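Local coordinates for glutathione peroxidase-like peroxiredoxin HYR1 (Saccharomyces cerevisiae, PDB 3CMI), which reduces hydroperoxides with electrons from thioredoxin and acts as a hydroperoxide sensor, passing the oxidative signal to the transcription activator YAP1, at residues V34-N39 / K51-L56; K58-E63 / E161-L166; F138-D141 / K145-E148. One frame throughout, in Å; residues are numbered along the deposited sequence.

Contact 1: V34-N39 / K51-L56; sequences VVLIVN and KELEAL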
ATOM      1  N   VAL A  34      -4.956  -7.677   7.233  1.00 39.30           N
ATOM      2  CA  VAL A  34      -3.812  -7.690   6.332  1.00 38.95           C
ATOM      3  C   VAL A  34      -3.993  -6.519   5.360  1.00 38.99           C
ATOM      4  O   VAL A  34      -5.076  -6.320   4.818  1.00 38.91           O
ATOM      5  CB  VAL A  34      -3.687  -9.048   5.588  1.00 39.17           C
ATOM      6  CG1 VAL A  34      -2.560  -9.016   4.546  1.00 37.93           C
ATOM      7  CG2 VAL A  34      -3.466 -10.192   6.585  1.00 38.32           C
ATOM      8  N   VAL A  35      -2.940  -5.734   5.164  1.00 39.08           N
ATOM      9  CA  VAL A  35      -3.026  -4.526   4.341  1.00 39.32           C
ATOM     10  C   VAL A  35      -1.960  -4.512   3.247  1.00 39.61           C
ATOM     11  O   VAL A  35      -0.776  -4.739   3.513  1.00 39.16           O
ATOM     12  CB  VAL A  35      -2.896  -3.225   5.200  1.00 39.24           C
ATOM     13  CG1 VAL A  35      -3.176  -1.983   4.359  1.00 38.77           C
ATOM     14  CG2 VAL A  35      -3.841  -3.263   6.398  1.00 39.78           C
ATOM     15  N   LEU A  36      -2.395  -4.244   2.019  1.00 39.78           N
ATOM     16  CA  LEU A  36      -1.479  -4.019   0.903  1.00 39.71           C
ATOM     17  C   LEU A  36      -1.448  -2.511   0.655  1.00 39.62           C
ATOM     18  O   LEU A  36      -2.480  -1.908   0.373  1.00 39.28           O
ATOM     19  CB  LEU A  36      -1.974  -4.783  -0.330  1.00 39.91           C
ATOM     20  CG  LEU A  36      -1.095  -5.195  -1.526  1.00 41.21           C
ATOM     21  CD1 LEU A  36      -1.418  -4.390  -2.774  1.00 42.36           C
ATOM     22  CD2 LEU A  36       0.403  -5.148  -1.233  1.00 40.60           C
ATOM     23  N   ILE A  37      -0.282  -1.888   0.811  1.00 39.35           N
ATOM     24  CA  ILE A  37      -0.166  -0.468   0.520  1.00 39.50           C
ATOM     25  C   ILE A  37       0.538  -0.273  -0.816  1.00 39.28           C
ATOM     26  O   ILE A  37       1.671  -0.715  -1.007  1.00 39.15           O
ATOM     27  CB  ILE A  37       0.515   0.328   1.672  1.00 39.78           C
ATOM     28  CG1 ILE A  37      -0.331   0.215   2.948  1.00 40.13           C
ATOM     29  CG2 ILE A  37       0.687   1.806   1.284  1.00 39.66           C
ATOM     30  CD1 ILE A  37       0.232   0.933   4.146  1.00 40.13           C
ATOM     31  N   VAL A  38      -0.154   0.387  -1.740  1.00 38.85           N
ATOM     32  CA  VAL A  38       0.348   0.559  -3.099  1.00 38.55           C
ATOM     33  C   VAL A  38       0.311   2.029  -3.519  1.00 38.38           C
ATOM     34  O   VAL A  38      -0.711   2.704  -3.379  1.00 38.29           O
ATOM     35  CB  VAL A  38      -0.424  -0.350  -4.110  1.00 38.30           C
ATOM     36  CG1 VAL A  38      -1.930  -0.033  -4.118  1.00 38.90           C
ATOM     37  CG2 VAL A  38       0.154  -0.234  -5.502  1.00 38.10           C
ATOM     38  N   ASN A  39       1.441   2.533  -4.005  1.00 38.05           N
ATOM     39  CA  ASN A  39       1.444   3.847  -4.632  1.00 37.76           C
ATOM     40  C   ASN A  39       0.951   3.714  -6.065  1.00 37.74           C
ATOM     41  O   ASN A  39       1.399   2.853  -6.825  1.00 37.86           O
ATOM     42  CB  ASN A  39       2.806   4.547  -4.550  1.00 37.56           C
ATOM     43  CG  ASN A  39       3.897   3.808  -5.291  1.00 37.19           C
ATOM     44  OD1 ASN A  39       4.384   4.267  -6.327  1.00 37.45           O
ATOM     45  ND2 ASN A  39       4.299   2.668  -4.759  1.00 36.61           N
ATOM     46  N   LYS A  51      -6.825  -3.279 -12.503  1.00 38.66           N
ATOM     47  CA  LYS A  51      -7.667  -4.463 -12.621  1.00 38.59           C
ATOM     48  C   LYS A  51      -7.168  -5.597 -11.723  1.00 38.48           C
ATOM     49  O   LYS A  51      -7.965  -6.243 -11.042  1.00 38.52           O
ATOM     50  CB  LYS A  51      -7.764  -4.929 -14.077  1.00 38.64           C
ATOM     51  CG  LYS A  51      -8.744  -4.132 -14.927  1.00 38.63           C
ATOM     52  CD  LYS A  51      -9.119  -4.891 -16.193  1.00 38.57           C
ATOM     53  CE  LYS A  51     -10.056  -4.073 -17.068  1.00 38.89           C
ATOM     54  NZ  LYS A  51     -10.605  -4.861 -18.209  1.00 38.79           N
ATOM     55  N   GLU A  52      -5.853  -5.822 -11.721  1.00 38.27           N
ATOM     56  CA  GLU A  52      -5.243  -6.860 -10.887  1.00 38.10           C
ATOM     57  C   GLU A  52      -5.396  -6.574  -9.390  1.00 38.05           C
ATOM     58  O   GLU A  52      -5.660  -7.487  -8.608  1.00 38.30           O
ATOM     59  CB  GLU A  52      -3.767  -7.081 -11.252  1.00 38.11           C
ATOM     60  CG  GLU A  52      -3.554  -7.949 -12.491  1.00 38.11           C
ATOM     61  CD  GLU A  52      -2.220  -8.698 -12.489  1.00 38.67           C
ATOM     62  OE1 GLU A  52      -1.580  -8.781 -13.563  1.00 38.60           O
ATOM     63  OE2 GLU A  52      -1.815  -9.216 -11.422  1.00 38.07           O
ATOM     64  N   LEU A  53      -5.235  -5.308  -9.002  1.00 37.75           N
ATOM     65  CA  LEU A  53      -5.413  -4.890  -7.613  1.00 37.35           C
ATOM     66  C   LEU A  53      -6.853  -5.079  -7.160  1.00 37.40           C
ATOM     67  O   LEU A  53      -7.102  -5.609  -6.076  1.00 37.50           O
ATOM     68  CB  LEU A  53      -4.994  -3.429  -7.424  1.00 37.39           C
ATOM     69  CG  LEU A  53      -3.499  -3.115  -7.501  1.00 36.68           C
ATOM     70  CD1 LEU A  53      -3.294  -1.626  -7.703  1.00 36.08           C
ATOM     71  CD2 LEU A  53      -2.754  -3.618  -6.265  1.00 35.26           C
ATOM     72  N   GLU A  54      -7.792  -4.643  -7.999  1.00 37.31           N
ATOM     73  CA  GLU A  54      -9.222  -4.787  -7.734  1.00 37.04           C
ATOM     74  C   GLU A  54      -9.626  -6.255  -7.582  1.00 37.12           C
ATOM     75  O   GLU A  54     -10.432  -6.590  -6.710  1.00 37.09           O
ATOM     76  CB  GLU A  54     -10.041  -4.099  -8.833  1.00 36.93           C
ATOM     77  CG  GLU A  54     -11.569  -4.104  -8.633  1.00 36.78           C
ATOM     78  CD  GLU A  54     -12.042  -3.348  -7.393  1.00 36.67           C
ATOM     79  OE1 GLU A  54     -13.238  -3.461  -7.070  1.00 37.52           O
ATOM     80  OE2 GLU A  54     -11.240  -2.647  -6.739  1.00 35.99           O
ATOM     81  N   ALA A  55      -9.048  -7.122  -8.416  1.00 37.00           N
ATOM     82  CA  ALA A  55      -9.293  -8.558  -8.340  1.00 37.03           C
ATOM     83  C   ALA A  55      -8.810  -9.129  -7.004  1.00 37.11           C
ATOM     84  O   ALA A  55      -9.495  -9.940  -6.389  1.00 37.27           O
ATOM     85  CB  ALA A  55      -8.637  -9.291  -9.519  1.00 36.90           C
ATOM     86  N   LEU A  56      -7.631  -8.692  -6.563  1.00 37.21           N
ATOM     87  CA  LEU A  56      -7.082  -9.089  -5.268  1.00 37.00           C
ATOM     88  C   LEU A  56      -8.018  -8.663  -4.140  1.00 37.10           C
ATOM     89  O   LEU A  56      -8.347  -9.457  -3.254  1.00 37.25           O
ATOM     90  CB  LEU A  56      -5.703  -8.452  -5.069  1.00 36.97           C
ATOM     91  CG  LEU A  56      -4.739  -9.037  -4.034  1.00 37.00           C
ATOM     92  CD1 LEU A  56      -4.245 -10.421  -4.462  1.00 35.92           C
ATOM     93  CD2 LEU A  56      -3.567  -8.081  -3.832  1.00 36.52           C
TER

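Contact 2: K58-E63 / E161-L166; sequences KRYKDE and ETIEEL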
ATOM      1  N   LYS A  58     -11.318  -7.746  -4.309  1.00 36.69           N
ATOM      2  CA  LYS A  58     -12.579  -8.487  -4.402  1.00 36.72           C
ATOM      3  C   LYS A  58     -12.444  -9.894  -3.818  1.00 36.30           C
ATOM      4  O   LYS A  58     -13.312 -10.364  -3.079  1.00 36.16           O
ATOM      5  CB  LYS A  58     -13.051  -8.572  -5.856  1.00 36.93           C
ATOM      6  CG  LYS A  58     -13.515  -7.250  -6.440  1.00 38.39           C
ATOM      7  CD  LYS A  58     -14.253  -7.471  -7.751  1.00 40.73           C
ATOM      8  CE  LYS A  58     -14.756  -6.158  -8.338  1.00 42.39           C
ATOM      9  NZ  LYS A  58     -15.718  -5.443  -7.440  1.00 43.99           N
ATOM     10  N   ARG A  59     -11.338 -10.555  -4.136  1.00 35.93           N
ATOM     11  CA  ARG A  59     -11.132 -11.934  -3.716  1.00 35.93           C
ATOM     12  C   ARG A  59     -11.045 -12.106  -2.193  1.00 35.59           C
ATOM     13  O   ARG A  59     -11.687 -12.997  -1.621  1.00 35.25           O
ATOM     14  CB  ARG A  59      -9.899 -12.524  -4.406  1.00 35.71           C
ATOM     15  CG  ARG A  59      -9.480 -13.843  -3.823  1.00 36.67           C
ATOM     16  CD  ARG A  59      -8.769 -14.733  -4.811  1.00 35.71           C
ATOM     17  NE  ARG A  59      -9.219 -16.081  -4.522  1.00 38.68           N
ATOM     18  CZ  ARG A  59      -9.961 -16.831  -5.323  1.00 36.94           C
ATOM     19  NH1 ARG A  59     -10.308 -16.417  -6.532  1.00 36.56           N
ATOM     20  NH2 ARG A  59     -10.314 -18.034  -4.914  1.00 40.72           N
ATOM     21  N   TYR A  60     -10.290 -11.217  -1.552  1.00 35.42           N
ATOM     22  CA  TYR A  60      -9.874 -11.396  -0.164  1.00 35.57           C
ATOM     23  C   TYR A  60     -10.484 -10.441   0.854  1.00 36.01           C
ATOM     24  O   TYR A  60     -10.322 -10.644   2.058  1.00 36.03           O
ATOM     25  CB  TYR A  60      -8.350 -11.307  -0.068  1.00 35.08           C
ATOM     26  CG  TYR A  60      -7.626 -12.444  -0.751  1.00 34.84           C
ATOM     27  CD1 TYR A  60      -7.780 -13.759  -0.309  1.00 34.08           C
ATOM     28  CD2 TYR A  60      -6.775 -12.205  -1.829  1.00 34.88           C
ATOM     29  CE1 TYR A  60      -7.106 -14.807  -0.928  1.00 34.92           C
ATOM     30  CE2 TYR A  60      -6.096 -13.251  -2.459  1.00 33.88           C
ATOM     31  CZ  TYR A  60      -6.268 -14.543  -2.001  1.00 34.65           C
ATOM     32  OH  TYR A  60      -5.614 -15.578  -2.619  1.00 34.32           O
ATOM     33  N   LYS A  61     -11.165  -9.396   0.393  1.00 36.74           N
ATOM     34  CA  LYS A  61     -11.638  -8.354   1.314  1.00 37.41           C
ATOM     35  C   LYS A  61     -12.379  -8.897   2.544  1.00 37.52           C
ATOM     36  O   LYS A  61     -12.172  -8.408   3.657  1.00 37.75           O
ATOM     37  CB  LYS A  61     -12.451  -7.262   0.595  1.00 37.56           C
ATOM     38  CG  LYS A  61     -13.741  -7.712  -0.101  1.00 37.95           C
ATOM     39  CD  LYS A  61     -14.466  -6.497  -0.690  1.00 37.93           C
ATOM     40  CE  LYS A  61     -15.627  -6.905  -1.583  1.00 39.82           C
ATOM     41  NZ  LYS A  61     -16.891  -7.187  -0.813  1.00 42.20           N
ATOM     42  N   ASP A  62     -13.205  -9.921   2.348  1.00 37.66           N
ATOM     43  CA  ASP A  62     -13.998 -10.487   3.446  1.00 37.97           C
ATOM     44  C   ASP A  62     -13.253 -11.487   4.333  1.00 37.91           C
ATOM     45  O   ASP A  62     -13.824 -12.031   5.282  1.00 37.70           O
ATOM     46  CB  ASP A  62     -15.318 -11.058   2.929  1.00 38.37           C
ATOM     47  CG  ASP A  62     -16.272  -9.974   2.478  1.00 39.72           C
ATOM     48  OD1 ASP A  62     -16.426  -8.963   3.204  1.00 40.75           O
ATOM     49  OD2 ASP A  62     -16.874 -10.135   1.394  1.00 42.96           O
ATOM     50  N   GLU A  63     -11.978 -11.715   4.021  1.00 37.90           N
ATOM     51  CA  GLU A  63     -11.083 -12.481   4.885  1.00 38.03           C
ATOM     52  C   GLU A  63     -10.390 -11.570   5.904  1.00 37.98           C
ATOM     53  O   GLU A  63      -9.651 -12.049   6.768  1.00 38.15           O
ATOM     54  CB  GLU A  63     -10.027 -13.218   4.050  1.00 38.08           C
ATOM     55  CG  GLU A  63     -10.588 -14.119   2.955  1.00 38.72           C
ATOM     56  CD  GLU A  63     -11.332 -15.322   3.507  1.00 40.45           C
ATOM     57  OE1 GLU A  63     -10.811 -15.960   4.448  1.00 41.85           O
ATOM     58  OE2 GLU A  63     -12.434 -15.631   3.003  1.00 40.71           O
ATOM     59  N   GLU A 161      -0.646 -15.952  -2.332  1.00 32.39           N
ATOM     60  CA  GLU A 161      -0.192 -16.988  -1.393  1.00 32.16           C
ATOM     61  C   GLU A 161       0.405 -16.427  -0.100  1.00 31.92           C
ATOM     62  O   GLU A 161       0.143 -16.942   0.988  1.00 31.82           O
ATOM     63  CB  GLU A 161       0.799 -17.938  -2.071  1.00 32.19           C
ATOM     64  CG  GLU A 161       0.157 -18.900  -3.059  1.00 32.54           C
ATOM     65  CD  GLU A 161      -0.753 -19.912  -2.389  1.00 32.96           C
ATOM     66  OE1 GLU A 161      -1.911 -20.048  -2.823  1.00 33.70           O
ATOM     67  OE2 GLU A 161      -0.312 -20.569  -1.425  1.00 32.15           O
ATOM     68  N   THR A 162       1.207 -15.375  -0.229  1.00 31.88           N
ATOM     69  CA  THR A 162       1.736 -14.655   0.922  1.00 31.96           C
ATOM     70  C   THR A 162       0.608 -13.982   1.721  1.00 31.83           C
ATOM     71  O   THR A 162       0.610 -14.005   2.953  1.00 31.83           O
ATOM     72  CB  THR A 162       2.770 -13.600   0.477  1.00 32.12           C
ATOM     73  OG1 THR A 162       3.829 -14.244  -0.236  1.00 32.11           O
ATOM     74  CG2 THR A 162       3.348 -12.841   1.678  1.00 32.07           C
ATOM     75  N   ILE A 163      -0.350 -13.383   1.018  1.00 32.00           N
ATOM     76  CA  ILE A 163      -1.525 -12.786   1.672  1.00 31.77           C
ATOM     77  C   ILE A 163      -2.291 -13.849   2.458  1.00 31.81           C
ATOM     78  O   ILE A 163      -2.705 -13.608   3.593  1.00 31.75           O
ATOM     79  CB  ILE A 163      -2.444 -12.029   0.667  1.00 32.00           C
ATOM     80  CG1 ILE A 163      -1.735 -10.771   0.150  1.00 31.98           C
ATOM     81  CG2 ILE A 163      -3.779 -11.597   1.321  1.00 32.10           C
ATOM     82  CD1 ILE A 163      -2.387 -10.131  -1.064  1.00 31.43           C
ATOM     83  N   GLU A 164      -2.439 -15.034   1.867  1.00 31.71           N
ATOM     84  CA  GLU A 164      -3.174 -16.122   2.511  1.00 31.88           C
ATOM     85  C   GLU A 164      -2.527 -16.587   3.815  1.00 32.20           C
ATOM     86  O   GLU A 164      -3.238 -16.846   4.784  1.00 32.05           O
ATOM     87  CB  GLU A 164      -3.413 -17.295   1.544  1.00 31.90           C
ATOM     88  CG  GLU A 164      -4.509 -16.979   0.530  1.00 31.65           C
ATOM     89  CD  GLU A 164      -4.986 -18.167  -0.280  1.00 31.30           C
ATOM     90  OE1 GLU A 164      -4.804 -19.330   0.149  1.00 30.65           O
ATOM     91  OE2 GLU A 164      -5.572 -17.928  -1.358  1.00 30.25           O
ATOM     92  N   GLU A 165      -1.196 -16.676   3.853  1.00 32.43           N
ATOM     93  CA  GLU A 165      -0.515 -17.092   5.089  1.00 33.17           C
ATOM     94  C   GLU A 165      -0.573 -16.043   6.200  1.00 32.83           C
ATOM     95  O   GLU A 165      -0.583 -16.385   7.382  1.00 32.75           O
ATOM     96  CB  GLU A 165       0.913 -17.621   4.842  1.00 33.11           C
ATOM     97  CG  GLU A 165       1.941 -16.635   4.313  1.00 34.23           C
ATOM     98  CD  GLU A 165       3.249 -17.314   3.873  1.00 34.55           C
ATOM     99  OE1 GLU A 165       3.546 -18.435   4.338  1.00 36.25           O
ATOM    100  OE2 GLU A 165       3.993 -16.718   3.063  1.00 37.24           O
ATOM    101  N   LEU A 166      -0.625 -14.770   5.814  1.00 32.84           N
ATOM    102  CA  LEU A 166      -0.813 -13.677   6.775  1.00 32.97           C
ATOM    103  C   LEU A 166      -2.244 -13.631   7.305  1.00 33.03           C
ATOM    104  O   LEU A 166      -2.474 -13.275   8.460  1.00 32.92           O
ATOM    105  CB  LEU A 166      -0.446 -12.326   6.159  1.00 32.80           C
ATOM    106  CG  LEU A 166       1.003 -12.055   5.751  1.00 32.74           C
ATOM    107  CD1 LEU A 166       1.104 -10.657   5.169  1.00 32.51           C
ATOM    108  CD2 LEU A 166       1.961 -12.219   6.924  1.00 32.87           C
TER

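Contact 3: F138-D141 / K145-E148; sequences FLVD and KVYE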
ATOM      1  N   PHE A 138       3.713  -2.635  -0.382  1.00 35.57           N
ATOM      2  CA  PHE A 138       4.114  -3.044   0.960  1.00 35.59           C
ATOM      3  C   PHE A 138       2.988  -3.869   1.562  1.00 35.74           C
ATOM      4  O   PHE A 138       1.830  -3.449   1.553  1.00 35.60           O
ATOM      5  CB  PHE A 138       4.351  -1.833   1.869  1.00 35.59           C
ATOM      6  CG  PHE A 138       5.503  -0.953   1.460  1.00 35.96           C
ATOM      7  CD1 PHE A 138       5.359  -0.009   0.441  1.00 36.57           C
ATOM      8  CD2 PHE A 138       6.714  -1.016   2.144  1.00 35.22           C
ATOM      9  CE1 PHE A 138       6.419   0.829   0.088  1.00 35.74           C
ATOM     10  CE2 PHE A 138       7.771  -0.180   1.800  1.00 35.96           C
ATOM     11  CZ  PHE A 138       7.627   0.738   0.765  1.00 35.37           C
ATOM     12  N   LEU A 139       3.329  -5.039   2.092  1.00 35.46           N
ATOM     13  CA  LEU A 139       2.351  -5.899   2.738  1.00 35.31           C
ATOM     14  C   LEU A 139       2.509  -5.783   4.252  1.00 35.12           C
ATOM     15  O   LEU A 139       3.617  -5.926   4.781  1.00 34.97           O
ATOM     16  CB  LEU A 139       2.545  -7.341   2.261  1.00 35.35           C
ATOM     17  CG  LEU A 139       1.404  -8.357   2.225  1.00 35.76           C
ATOM     18  CD1 LEU A 139       0.103  -7.804   1.635  1.00 36.15           C
ATOM     19  CD2 LEU A 139       1.869  -9.582   1.450  1.00 35.59           C
ATOM     20  N   VAL A 140       1.399  -5.511   4.938  1.00 34.89           N
ATOM     21  CA  VAL A 140       1.391  -5.292   6.384  1.00 34.93           C
ATOM     22  C   VAL A 140       0.623  -6.383   7.152  1.00 35.23           C
ATOM     23  O   VAL A 140      -0.458  -6.816   6.745  1.00 35.04           O
ATOM     24  CB  VAL A 140       0.844  -3.872   6.735  1.00 34.95           C
ATOM     25  CG1 VAL A 140       0.823  -3.637   8.239  1.00 35.14           C
ATOM     26  CG2 VAL A 140       1.677  -2.790   6.044  1.00 34.92           C
ATOM     27  N   ASP A 141       1.228  -6.800   8.264  1.00 35.60           N
ATOM     28  CA  ASP A 141       0.715  -7.755   9.265  1.00 35.92           C
ATOM     29  C   ASP A 141      -0.699  -7.446   9.772  1.00 35.73           C
ATOM     30  O   ASP A 141      -1.183  -6.317   9.643  1.00 35.50           O
ATOM     31  CB  ASP A 141       1.648  -7.646  10.484  1.00 36.14           C
ATOM     32  CG  ASP A 141       1.935  -8.961  11.144  1.00 37.04           C
ATOM     33  OD1 ASP A 141       1.006  -9.553  11.728  1.00 39.96           O
ATOM     34  OD2 ASP A 141       3.108  -9.382  11.119  1.00 37.29           O
ATOM     35  N   LYS A 145       2.748  -4.989  11.611  1.00 33.69           N
ATOM     36  CA  LYS A 145       4.163  -5.076  11.266  1.00 33.70           C
ATOM     37  C   LYS A 145       4.352  -5.298   9.766  1.00 33.48           C
ATOM     38  O   LYS A 145       3.733  -6.184   9.174  1.00 33.29           O
ATOM     39  CB  LYS A 145       4.840  -6.195  12.068  1.00 33.66           C
ATOM     40  CG  LYS A 145       4.846  -5.958  13.575  1.00 33.97           C
ATOM     41  CD  LYS A 145       5.516  -7.099  14.322  1.00 34.19           C
ATOM     42  CE  LYS A 145       5.356  -6.954  15.838  1.00 35.14           C
ATOM     43  NZ  LYS A 145       6.243  -5.900  16.428  1.00 35.22           N
ATOM     44  N   VAL A 146       5.211  -4.488   9.155  1.00 33.27           N
ATOM     45  CA  VAL A 146       5.480  -4.604   7.726  1.00 33.27           C
ATOM     46  C   VAL A 146       6.193  -5.930   7.442  1.00 33.36           C
ATOM     47  O   VAL A 146       7.263  -6.208   7.992  1.00 33.33           O
ATOM     48  CB  VAL A 146       6.292  -3.405   7.184  1.00 33.33           C
ATOM     49  CG1 VAL A 146       6.406  -3.483   5.667  1.00 33.42           C
ATOM     50  CG2 VAL A 146       5.647  -2.073   7.604  1.00 33.37           C
ATOM     51  N   TYR A 147       5.570  -6.746   6.596  1.00 33.42           N
ATOM     52  CA  TYR A 147       6.072  -8.080   6.273  1.00 33.50           C
ATOM     53  C   TYR A 147       7.126  -8.042   5.170  1.00 33.73           C
ATOM     54  O   TYR A 147       8.178  -8.679   5.287  1.00 33.87           O
ATOM     55  CB  TYR A 147       4.918  -9.008   5.873  1.00 33.14           C
ATOM     56  CG  TYR A 147       5.356 -10.416   5.526  1.00 33.12           C
ATOM     57  CD1 TYR A 147       5.459 -10.826   4.195  1.00 32.45           C
ATOM     58  CD2 TYR A 147       5.679 -11.335   6.527  1.00 32.58           C
ATOM     59  CE1 TYR A 147       5.869 -12.116   3.870  1.00 32.90           C
ATOM     60  CE2 TYR A 147       6.089 -12.635   6.210  1.00 32.79           C
ATOM     61  CZ  TYR A 147       6.180 -13.014   4.878  1.00 32.99           C
ATOM     62  OH  TYR A 147       6.580 -14.293   4.553  1.00 33.80           O
ATOM     63  N   GLU A 148       6.832  -7.304   4.100  1.00 34.05           N
ATOM     64  CA  GLU A 148       7.715  -7.238   2.937  1.00 34.51           C
ATOM     65  C   GLU A 148       7.340  -6.119   1.969  1.00 34.66           C
ATOM     66  O   GLU A 148       6.175  -5.714   1.870  1.00 34.71           O
ATOM     67  CB  GLU A 148       7.739  -8.591   2.200  1.00 34.66           C
ATOM     68  CG  GLU A 148       8.826  -8.750   1.127  1.00 35.61           C
ATOM     69  CD  GLU A 148      10.230  -8.444   1.634  1.00 36.19           C
ATOM     70  OE1 GLU A 148      10.948  -9.405   1.960  1.00 35.32           O
ATOM     71  OE2 GLU A 148      10.609  -7.248   1.719  1.00 37.05           O
TER

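Contact 1: V34-N39 / K51-L56
Neither ring nor amide has a face or an edge to offer where Leu36 and Val38 meet Leu53 and Leu56: the contact is made wholly of branched aliphatic side chains touching through their methyls. It joins the first strand and the helix of a beta-alpha-beta unit (strand 34-41, helix 47-60, strand 65-72) of the thioredoxin-like fold. The active-site Cys44 lies on the connection between that strand and that helix, although this patch itself is away from it. The short segments run almost antiparallel, at 168°, with their axes 11.6 Å apart, a gap that leucines from both sides can span. Leu36 and Val38, two residues apart in the strand, turn to the same face and meet Leu53 and Leu56, which follow each other by about one helical turn. CB of Leu53 already points to the strand; CG, anti to the carbonyl carbon (chi1 -71°), places the fork so that its two methyls are divided between the strand residues. Its CD2 lies 3.8 Å from Leu36 CD1, the two side chains crossing at about a right angle. Leu36 CD1 also lies 4.4 Å from Leu56 CD2. Beta-branched valine suits the extended strand, and leucine gives the helix reach without branching beside its backbone. Val38 and Leu53 meet tip to tip, Val38 CG1 standing 4.2 Å from Leu53 CD1.

Contact 2: K58-E63 / E161-L166
Tyr60 and Glu164 mark the nearest backbone approach, their CA atoms 8.6 Å apart, where the last turn of helix 47-60 comes up to helix 160-167. The tyrosine bridges that gap. Its CG is anti to the carbonyl carbon (chi1 -67°), which sends the ring out to the second helix, and its hydroxyl donates a hydrogen bond of 2.7 Å from OH to Glu164 OE2. Glu164 answers with an extended chain beyond CG, so that the carboxylate arrives at the ring edge, with OE2 in the ring plane. The bond uses the anti lone pair of OE2, the one directed away from the other carboxylate oxygen. Ring and carboxylate planes stand 68° apart, and the two side chains cross at about a right angle. The aliphatic part of the glutamate shares in the contact, with Glu164 CG 3.7 Å from Tyr60 CE1.

The two faces of the ring have different neighbours. Over one lies CG of the preceding Arg59, 3.5 Å above the plane near the ring centre; over the opposite one lies Ile163, whose CG2 is 4.4 Å from Tyr60 CD2. Tyrosine suits this place because its flat faces accept aliphatic groups while its hydroxyl reaches the partly exposed Glu164. Arg59 NE is 5.2 Å from Glu164 OE2, too far for a salt bridge, yet its charge may modestly favour the ionised carboxylate.

Tyr60 also leans on Ser160 and Leu167 of helix 160-167 and, with Ile163, on Phe65 of strand 65-72. Ile163 reaches Leu139 of strand 137-140 as well, so the joint between the two helices rests on the strands of the central sheet.

Contact 3: F138-D141 / K145-E148
Val140 and Val146 hold nearly the same side-chain torsion (chi1 180° and -173°), which sets CG2 of each beside its own backbone N and brings the two CG2 atoms within 4.3 Å of each other. They form a non-hydrogen-bonded pair in the antiparallel hairpin of strands 137-140 and 146-150. On the same face Val146 CG1 comes to the edge of the Phe138 ring, 4.3 Å from CD2. Next to this pair the register slips by one residue in a classic beta bulge: Tyr147 and Glu148 both face Leu139. Leu139 N donates to Glu148 O at 2.9 Å, and Leu139 O accepts from Tyr147 N at 2.8 Å. The extra residue fits because Tyr147 has a helix-like backbone (psi -47°). Towards the turn Asp141 lies alongside Lys145, and its OD1 accepts from Lys143 N, a role suited to a short, acidic side chain. Apolar Phe138 and Val146 suit the face they turn to helix 113-121, while Val140 packs on Phe12 and Val35; Tyr147 and Leu139 touch helix 160-167. With main-chain atoms supplying the bonds between the strands, apolar Phe138, Leu139 and Val146 are left to pack against the helices.

How the contacts relate
From the N terminus, strand 34-41 leads through the active-site loop into helix 47-60, and contact 1 closes this short connection. Contact 2 opens afterwards on the end of the same helix and closes only at helix 160-167, a span of about a hundred residues. The hairpin of contact 3 opens and closes within that span, so it nests in contact 2, while contact 1 precedes both; none cross. Spatially they interlock: strand 34-41 pairs with strand 137-140, Val35 and Ile37 bonding to Val140 and Phe138; Leu56 meets Ile163; and Thr162 and Leu166 pack on Leu139. Contacts 1 and 2 join helices 47-60 and 160-167 to one another and to one sheet face; contact 3 builds the edge hairpin.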